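PDB 5A7Z: tRNA (adenine(9)-N1)-methyltransferase from Sulfolobus acidocaldarius, which methylates N1 of adenosine 9 in tRNA, using S-adenosyl-L-methionine as the methyl donor, and belongs to the Trm10 family of SPOUT methyltransferases. Local coordinates for residues Y107-L116 with N195-V203; T128-L136 with L148-G159. All blocks are in the same frame, centred on the assembly; numbering follows the deposited sequence.

Contact 1. Residues Y107-L116 with N195-V203; sequences YPKMVIDLGL and NVFVIGGIV
Ile199 O takes the backbone N-H of Asp113 at 2.8 Å (N to O), with the donor 37° out of the carbonyl plane, and the CA-H of Ile112 leans on it too. Four further backbone bonds alternate along the pair, Ile199 N reaching Val111 O almost straight at 2.9 Å. At the N-terminal end Tyr107 and Asn195 stack, ring and amide planes 7° apart, with Asn195 ND2 3.6 Å above the ring centre. Asn195 CG, between its backbone N and carbonyl carbon (chi1 63°), brings the amide over the ring; Asn174 and Glu172 bind its polar atoms, and Asp173 takes Tyr107 OH and Lys109 NZ. On one face Met110 (selenomethionine) CE lies 3.6 Å from Phe197 CD1, its selenium obliquely 5.0 Å from the Phe197 ring centroid, a Met-aromatic contact, and Ile112 CD1 meets Ile199 CD1 at 4.1 Å. On the other Val111 CG2 meets Val196 CG1 at 4.1 Å; beta-branched residues suit both extended chains. Leu116 CD2 rests 3.6 Å from Gly201 N, where a CB on Gly201 would clash. Asp113 OD1 accepts Gly115 N in an Asx turn, its carboxylate also held by Ala212 N and Thr213 N. Such parallel pairing is characteristic of the SPOUT fold's central sheet.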
loop_
_atom_site.group_PDB
_atom_site.type_symbol
_atom_site.label_atom_id
_atom_site.label_comp_id
_atom_site.label_asym_id
_atom_site.label_seq_id
_atom_site.Cartn_x
_atom_site.Cartn_y
_atom_site.Cartn_z
ATOM N N TYR A 107 3.876 3.324 8.444
ATOM C CA TYR A 107 2.766 2.417 8.469
ATOM C C TYR A 107 1.739 2.868 7.463
ATOM O O TYR A 107 1.672 4.058 7.125
ATOM C CB TYR A 107 2.158 2.378 9.895
ATOM C CG TYR A 107 3.116 1.782 10.926
ATOM C CD1 TYR A 107 3.489 0.446 10.853
ATOM C CD2 TYR A 107 3.689 2.564 11.915
ATOM C CE1 TYR A 107 4.380 -0.091 11.740
ATOM C CE2 TYR A 107 4.586 2.028 12.820
ATOM C CZ TYR A 107 4.932 0.695 12.724
ATOM O OH TYR A 107 5.818 0.130 13.630
ATOM N N PRO A 108 0.907 1.932 6.991
ATOM C CA PRO A 108 0.993 0.543 7.380
ATOM C C PRO A 108 2.057 -0.216 6.592
ATOM O O PRO A 108 2.536 0.273 5.567
ATOM C CB PRO A 108 -0.400 0.003 7.045
ATOM C CG PRO A 108 -0.857 0.850 5.899
ATOM C CD PRO A 108 -0.344 2.218 6.255
ATOM N N LYS A 109 2.419 -1.397 7.099
ATOM C CA LYS A 109 3.419 -2.260 6.473
ATOM C C LYS A 109 2.768 -3.475 5.913
ATOM O O LYS A 109 2.032 -4.150 6.604
ATOM C CB LYS A 109 4.445 -2.703 7.491
ATOM C CG LYS A 109 5.307 -1.582 7.985
ATOM C CD LYS A 109 6.290 -2.105 8.994
ATOM C CE LYS A 109 7.215 -1.004 9.472
ATOM N NZ LYS A 109 7.792 -1.340 10.811
HETATM N N MSE A 110 3.079 -3.770 4.666
HETATM C CA MSE A 110 2.596 -4.947 3.995
HETATM C C MSE A 110 3.808 -5.846 3.799
HETATM O O MSE A 110 4.775 -5.465 3.151
HETATM C CB MSE A 110 1.998 -4.523 2.636
HETATM C CG MSE A 110 1.063 -3.298 2.756
HETATM SE SE MSE A 110 -0.645 -3.831 3.631
HETATM C CE MSE A 110 -0.780 -2.322 4.838
ATOM N N VAL A 111 3.750 -7.044 4.349
ATOM C CA VAL A 111 4.910 -7.937 4.384
ATOM C C VAL A 111 4.573 -9.175 3.623
ATOM O O VAL A 111 3.560 -9.835 3.922
ATOM C CB VAL A 111 5.257 -8.296 5.829
ATOM C CG1 VAL A 111 6.377 -9.293 5.878
ATOM C CG2 VAL A 111 5.636 -7.032 6.599
ATOM N N ILE A 112 5.335 -9.443 2.573
ATOM C CA ILE A 112 5.217 -10.708 1.853
ATOM C C ILE A 112 6.274 -11.668 2.381
ATOM O O ILE A 112 7.489 -11.424 2.245
ATOM C CB ILE A 112 5.408 -10.545 0.331
ATOM C CG1 ILE A 112 4.537 -9.388 -0.205
ATOM C CG2 ILE A 112 5.074 -11.849 -0.395
ATOM C CD1 ILE A 112 3.101 -9.499 0.203
ATOM N N ASP A 113 5.805 -12.761 2.976
ATOM C CA ASP A 113 6.703 -13.724 3.631
ATOM C C ASP A 113 7.043 -14.858 2.676
ATOM O O ASP A 113 6.267 -15.787 2.481
ATOM C CB ASP A 113 6.061 -14.260 4.901
ATOM C CG ASP A 113 7.029 -15.084 5.770
ATOM O OD1 ASP A 113 8.089 -15.586 5.265
ATOM O OD2 ASP A 113 6.698 -15.252 6.972
ATOM N N LEU A 114 8.227 -14.779 2.098
ATOM C CA LEU A 114 8.681 -15.792 1.166
ATOM C C LEU A 114 9.716 -16.737 1.787
ATOM O O LEU A 114 10.426 -17.417 1.075
ATOM C CB LEU A 114 9.275 -15.116 -0.068
ATOM C CG LEU A 114 8.293 -14.390 -1.003
ATOM C CD1 LEU A 114 8.998 -14.049 -2.311
ATOM C CD2 LEU A 114 7.024 -15.195 -1.268
ATOM N N GLY A 115 9.789 -16.790 3.110
ATOM C CA GLY A 115 10.545 -17.845 3.796
ATOM C C GLY A 115 10.291 -19.242 3.223
ATOM O O GLY A 115 11.200 -19.991 3.060
ATOM N N LEU A 116 9.049 -19.549 2.864
ATOM C CA LEU A 116 8.686 -20.875 2.353
ATOM C C LEU A 116 9.136 -21.197 0.899
ATOM O O LEU A 116 8.861 -22.291 0.423
ATOM C CB LEU A 116 7.149 -21.077 2.443
ATOM C CG LEU A 116 6.255 -20.618 1.252
ATOM C CD1 LEU A 116 4.835 -21.158 1.405
ATOM C CD2 LEU A 116 6.224 -19.107 1.060
ATOM N N ASN A 195 -1.504 -2.539 12.093
ATOM C CA ASN A 195 -0.665 -1.694 11.233
ATOM C C ASN A 195 0.382 -2.450 10.406
ATOM O O ASN A 195 1.162 -1.835 9.681
ATOM C CB ASN A 195 -0.022 -0.563 12.028
ATOM C CG ASN A 195 0.903 -1.056 13.093
ATOM O OD1 ASN A 195 1.179 -2.235 13.185
ATOM N ND2 ASN A 195 1.421 -0.140 13.896
ATOM N N VAL A 196 0.426 -3.768 10.566
ATOM C CA VAL A 196 1.373 -4.631 9.826
ATOM C C VAL A 196 0.634 -5.905 9.382
ATOM O O VAL A 196 -0.021 -6.550 10.186
ATOM C CB VAL A 196 2.588 -5.013 10.683
ATOM C CG1 VAL A 196 3.510 -5.962 9.922
ATOM C CG2 VAL A 196 3.338 -3.777 11.130
ATOM N N PHE A 197 0.729 -6.232 8.096
ATOM C CA PHE A 197 -0.020 -7.366 7.496
ATOM C C PHE A 197 0.899 -8.333 6.806
ATOM O O PHE A 197 1.649 -7.950 5.928
ATOM C CB PHE A 197 -1.085 -6.840 6.525
ATOM C CG PHE A 197 -2.021 -5.898 7.174
ATOM C CD1 PHE A 197 -1.628 -4.608 7.429
ATOM C CD2 PHE A 197 -3.203 -6.353 7.715
ATOM C CE1 PHE A 197 -2.443 -3.748 8.135
ATOM C CE2 PHE A 197 -4.039 -5.491 8.404
ATOM C CZ PHE A 197 -3.655 -4.191 8.619
ATOM N N VAL A 198 0.869 -9.590 7.259
ATOM C CA VAL A 198 1.768 -10.618 6.784
ATOM C C VAL A 198 0.996 -11.612 5.914
ATOM O O VAL A 198 0.017 -12.228 6.365
ATOM C CB VAL A 198 2.445 -11.365 7.955
ATOM C CG1 VAL A 198 3.398 -12.430 7.428
ATOM C CG2 VAL A 198 3.216 -10.397 8.853
ATOM N N ILE A 199 1.464 -11.737 4.666
ATOM C CA ILE A 199 0.947 -12.675 3.670
ATOM C C ILE A 199 2.080 -13.589 3.199
ATOM O O ILE A 199 3.060 -13.140 2.597
ATOM C CB ILE A 199 0.333 -11.925 2.449
ATOM C CG1 ILE A 199 -0.367 -10.641 2.915
ATOM C CG2 ILE A 199 -0.678 -12.828 1.735
ATOM C CD1 ILE A 199 -0.642 -9.616 1.824
ATOM N N GLY A 200 1.958 -14.875 3.498
ATOM C CA GLY A 200 2.922 -15.869 3.025
ATOM C C GLY A 200 2.420 -16.532 1.768
ATOM O O GLY A 200 1.533 -16.011 1.101
ATOM N N GLY A 201 2.994 -17.684 1.447
ATOM C CA GLY A 201 2.614 -18.448 0.263
ATOM C C GLY A 201 1.639 -19.581 0.564
ATOM O O GLY A 201 1.481 -19.989 1.721
ATOM N N ILE A 202 1.002 -20.090 -0.477
ATOM C CA ILE A 202 0.101 -21.222 -0.370
ATOM C C ILE A 202 0.862 -22.506 -0.505
ATOM O O ILE A 202 1.483 -22.767 -1.509
ATOM C CB ILE A 202 -0.947 -21.215 -1.469
ATOM C CG1 ILE A 202 -0.265 -21.189 -2.833
ATOM C CG2 ILE A 202 -1.874 -20.037 -1.317
ATOM C CD1 ILE A 202 -1.103 -21.743 -3.967
ATOM N N VAL A 203 0.815 -23.313 0.531
ATOM C CA VAL A 203 1.573 -24.538 0.534
ATOM C C VAL A 203 0.662 -25.737 0.548
ATOM O O VAL A 203 0.469 -26.356 1.570
ATOM C CB VAL A 203 2.505 -24.585 1.742
ATOM C CG1 VAL A 203 1.738 -24.285 3.005
ATOM C CG2 VAL A 203 3.197 -25.924 1.843
#

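Contact 2. Residues T128-L136 with L148-G159; sequences TLLQVDLCL and LTVVGKADYVLG
Leu158 directs its CB at helix 128-136, and from there the branches part. Leu158 CG lies 4.1 Å from Leu136 CB; CD1 drops against the helix backbone, 3.7 Å from Asp133 CA; CD2 comes up to Val132 CG1 at 3.8 Å. With CG anti to the backbone N (chi1 -175°), the fork spreads over the helix surface, and a leucine has two methyls to serve both sides. Were Leu158 cut back to an alanine, both methyls would go, which is likely to open a gap beside Val132 and Asp133 and seat the loop less firmly. Two residues earlier, the poorly ordered Tyr156 extends its hydroxyl to Asp133 OD1, a hydrogen bond of 3.2 Å (OH to OD1) on the syn side of the carboxylate, 15° out of plane. Leu129 CD2 touches Tyr156 OH at 3.7 Å. After Leu158, Gly159 takes a positive phi, and a CB there would crowd Leu136 CD1. Deeper, Val132 CG1 faces Val150 CG2, and Cys135 CB faces Leu148 CD2, groups that suit the space between helix and sheet. The helix runs nearly antiparallel to strand 148-151, its axis 10.3 Å away at 158°, with Ile112 of strand 109-113 against Val132 and helix 242-255 beside Cys135.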
loop_
_atom_site.group_PDB
_atom_site.type_symbol
_atom_site.label_atom_id
_atom_site.label_comp_id
_atom_site.label_asym_id
_atom_site.label_seq_id
_atom_site.Cartn_x
_atom_site.Cartn_y
_atom_site.Cartn_z
ATOM N N THR A 128 3.785 -17.270 -7.594
ATOM C CA THR A 128 4.201 -16.425 -6.480
ATOM C C THR A 128 5.070 -15.270 -6.933
ATOM O O THR A 128 4.885 -14.142 -6.486
ATOM C CB THR A 128 4.935 -17.245 -5.397
ATOM O OG1 THR A 128 4.040 -18.228 -4.861
ATOM C CG2 THR A 128 5.422 -16.356 -4.268
ATOM N N LEU A 129 6.011 -15.521 -7.820
ATOM C CA LEU A 129 6.924 -14.430 -8.234
ATOM C C LEU A 129 6.203 -13.376 -9.068
ATOM O O LEU A 129 6.554 -12.155 -9.042
ATOM C CB LEU A 129 8.091 -14.993 -8.997
ATOM C CG LEU A 129 8.990 -15.812 -8.090
ATOM C CD1 LEU A 129 10.032 -16.516 -8.930
ATOM C CD2 LEU A 129 9.651 -14.903 -7.049
ATOM N N LEU A 130 5.195 -13.836 -9.814
ATOM C CA LEU A 130 4.404 -12.937 -10.634
ATOM C C LEU A 130 3.532 -12.080 -9.721
ATOM O O LEU A 130 3.454 -10.869 -9.891
ATOM C CB LEU A 130 3.525 -13.732 -11.603
ATOM C CG LEU A 130 2.540 -12.931 -12.429
ATOM C CD1 LEU A 130 3.280 -11.924 -13.323
ATOM C CD2 LEU A 130 1.682 -13.881 -13.260
ATOM N N GLN A 131 2.881 -12.733 -8.746
ATOM C CA GLN A 131 2.084 -12.045 -7.752
ATOM C C GLN A 131 2.900 -11.028 -6.968
ATOM O O GLN A 131 2.452 -9.911 -6.728
ATOM C CB GLN A 131 1.421 -13.042 -6.827
ATOM C CG GLN A 131 0.286 -13.798 -7.531
ATOM C CD GLN A 131 -0.244 -14.940 -6.719
ATOM O OE1 GLN A 131 -0.096 -14.975 -5.495
ATOM N NE2 GLN A 131 -0.908 -15.871 -7.383
ATOM N N VAL A 132 4.098 -11.384 -6.587
ATOM C CA VAL A 132 4.898 -10.446 -5.861
ATOM C C VAL A 132 5.150 -9.214 -6.680
ATOM O O VAL A 132 4.965 -8.112 -6.209
ATOM C CB VAL A 132 6.196 -11.045 -5.403
ATOM C CG1 VAL A 132 7.209 -9.944 -5.089
ATOM C CG2 VAL A 132 5.936 -11.878 -4.168
ATOM N N ASP A 133 5.563 -9.399 -7.919
ATOM C CA ASP A 133 5.813 -8.278 -8.809
ATOM C C ASP A 133 4.596 -7.368 -8.983
ATOM O O ASP A 133 4.724 -6.149 -8.931
ATOM C CB ASP A 133 6.259 -8.791 -10.173
ATOM C CG ASP A 133 7.691 -9.314 -10.171
ATOM O OD1 ASP A 133 8.256 -9.650 -9.080
ATOM O OD2 ASP A 133 8.222 -9.465 -11.276
ATOM N N LEU A 134 3.424 -7.977 -9.173
ATOM C CA LEU A 134 2.162 -7.273 -9.202
ATOM C C LEU A 134 1.873 -6.448 -7.951
ATOM O O LEU A 134 1.165 -5.449 -8.033
ATOM C CB LEU A 134 1.008 -8.275 -9.411
ATOM C CG LEU A 134 0.952 -8.891 -10.813
ATOM C CD1 LEU A 134 -0.168 -9.921 -10.938
ATOM C CD2 LEU A 134 0.775 -7.800 -11.856
ATOM N N CYS A 135 2.370 -6.899 -6.797
ATOM C CA CYS A 135 2.235 -6.171 -5.539
ATOM C C CYS A 135 2.920 -4.833 -5.610
ATOM O O CYS A 135 2.479 -3.906 -4.973
ATOM C CB CYS A 135 2.809 -6.961 -4.339
ATOM S SG CYS A 135 1.792 -8.381 -3.842
ATOM N N LEU A 136 4.015 -4.728 -6.361
ATOM C CA LEU A 136 4.651 -3.439 -6.524
ATOM C C LEU A 136 3.710 -2.441 -7.222
ATOM O O LEU A 136 3.703 -1.245 -6.879
ATOM C CB LEU A 136 5.939 -3.565 -7.293
ATOM C CG LEU A 136 6.782 -2.282 -7.384
ATOM C CD1 LEU A 136 7.451 -1.923 -6.065
ATOM C CD2 LEU A 136 7.817 -2.463 -8.460
ATOM N N LEU A 148 6.163 -1.680 1.403
ATOM C CA LEU A 148 6.157 -3.054 1.036
ATOM C C LEU A 148 7.485 -3.654 1.458
ATOM O O LEU A 148 8.552 -3.075 1.203
ATOM C CB LEU A 148 5.980 -3.193 -0.477
ATOM C CG LEU A 148 5.918 -4.607 -1.035
ATOM C CD1 LEU A 148 4.710 -5.382 -0.493
ATOM C CD2 LEU A 148 5.840 -4.513 -2.571
ATOM N N THR A 149 7.396 -4.807 2.111
ATOM C CA THR A 149 8.549 -5.581 2.528
ATOM C C THR A 149 8.373 -7.006 2.019
ATOM O O THR A 149 7.266 -7.609 2.157
ATOM C CB THR A 149 8.667 -5.589 4.065
ATOM O OG1 THR A 149 9.189 -4.339 4.500
ATOM C CG2 THR A 149 9.591 -6.674 4.549
ATOM N N VAL A 150 9.421 -7.515 1.382
ATOM C CA VAL A 150 9.503 -8.925 0.993
ATOM C C VAL A 150 10.558 -9.606 1.804
ATOM O O VAL A 150 11.725 -9.121 1.928
ATOM C CB VAL A 150 9.873 -9.124 -0.483
ATOM C CG1 VAL A 150 9.897 -10.608 -0.832
ATOM C CG2 VAL A 150 8.900 -8.380 -1.366
ATOM N N VAL A 151 10.157 -10.665 2.447
ATOM C CA VAL A 151 11.053 -11.324 3.338
ATOM C C VAL A 151 11.211 -12.776 3.031
ATOM O O VAL A 151 10.275 -13.478 2.784
ATOM C CB VAL A 151 10.650 -11.110 4.796
ATOM C CG1 VAL A 151 9.388 -11.860 5.095
ATOM C CG2 VAL A 151 11.746 -11.580 5.712
ATOM N N GLY A 152 12.442 -13.216 3.030
ATOM C CA GLY A 152 12.680 -14.627 2.882
ATOM C C GLY A 152 13.826 -14.912 1.989
ATOM O O GLY A 152 14.299 -16.008 1.977
ATOM N N LYS A 153 14.257 -13.912 1.242
ATOM C CA LYS A 153 15.376 -14.034 0.326
ATOM C C LYS A 153 16.017 -12.715 0.151
ATOM O O LYS A 153 15.392 -11.835 -0.349
ATOM C CB LYS A 153 14.910 -14.444 -1.048
ATOM C CG LYS A 153 14.350 -15.850 -1.170
ATOM C CD LYS A 153 14.134 -16.191 -2.631
ATOM C CE LYS A 153 13.023 -15.357 -3.219
ATOM N NZ LYS A 153 12.692 -15.728 -4.601
ATOM N N ALA A 154 17.277 -12.595 0.517
ATOM C CA ALA A 154 17.986 -11.336 0.476
ATOM C C ALA A 154 18.435 -10.821 -0.902
ATOM O O ALA A 154 18.767 -9.661 -1.031
ATOM C CB ALA A 154 19.176 -11.411 1.413
ATOM N N ASP A 155 18.432 -11.674 -1.920
ATOM C CA ASP A 155 18.951 -11.310 -3.242
ATOM C C ASP A 155 18.007 -10.492 -4.150
ATOM O O ASP A 155 18.427 -9.530 -4.764
ATOM C CB ASP A 155 19.365 -12.582 -3.984
ATOM C CG ASP A 155 18.204 -13.532 -4.202
ATOM O OD1 ASP A 155 17.094 -13.240 -3.710
ATOM O OD2 ASP A 155 18.308 -14.595 -4.850
ATOM N N TYR A 156 16.748 -10.898 -4.217
ATOM C CA TYR A 156 15.712 -10.294 -5.038
ATOM C C TYR A 156 15.630 -8.772 -5.043
ATOM O O TYR A 156 16.069 -8.156 -4.112
ATOM C CB TYR A 156 14.387 -10.794 -4.526
ATOM C CG TYR A 156 13.391 -11.023 -5.601
ATOM C CD1 TYR A 156 13.706 -11.808 -6.686
ATOM C CD2 TYR A 156 12.136 -10.455 -5.538
ATOM C CE1 TYR A 156 12.801 -12.032 -7.683
ATOM C CE2 TYR A 156 11.214 -10.676 -6.532
ATOM C CZ TYR A 156 11.563 -11.465 -7.605
ATOM O OH TYR A 156 10.671 -11.694 -8.612
ATOM N N VAL A 157 15.066 -8.200 -6.103
ATOM C CA VAL A 157 14.937 -6.753 -6.214
ATOM C C VAL A 157 13.722 -6.369 -7.049
ATOM O O VAL A 157 13.400 -7.030 -8.036
ATOM C CB VAL A 157 16.196 -6.119 -6.835
ATOM C CG1 VAL A 157 15.995 -4.626 -7.035
ATOM C CG2 VAL A 157 17.411 -6.389 -5.962
ATOM N N LEU A 158 12.936 -5.521 -6.373
ATOM C CA LEU A 158 11.573 -5.128 -6.674
ATOM C C LEU A 158 11.348 -3.641 -6.389
ATOM O O LEU A 158 10.931 -3.273 -5.329
ATOM C CB LEU A 158 10.624 -5.919 -5.801
ATOM C CG LEU A 158 9.134 -5.801 -5.988
ATOM C CD1 LEU A 158 8.702 -6.515 -7.237
ATOM C CD2 LEU A 158 8.425 -6.388 -4.806
ATOM N N GLY A 159 11.632 -2.792 -7.352
ATOM C CA GLY A 159 11.592 -1.374 -7.133
ATOM C C GLY A 159 12.322 -1.000 -5.885
ATOM O O GLY A 159 13.367 -1.506 -5.616
#

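How the contacts relate
Both contacts rest on one sheet: strand 109-113, paired with 196-202 in contact 1, has strand 148-151 of contact 2 on its other edge, where Ile112 N probably bonds to Thr149 O at 2.7 Å. Strand 109-113, helix 122-142 and strand 148-151 form a right-handed beta-alpha-beta crossover, so contact 2 packs the connecting helix onto the sheet that contact 1 extends. Their centres are about 10 Å apart, and Leu114 CD2 meets Thr128 CG2 at 3.6 Å. In SPOUT enzymes the cofactor pocket is built by loops of the knotted C-terminal part of the domain; by analogy, the loop after strand 196-202 may approach that pocket, whereas contact 2 is structural packing.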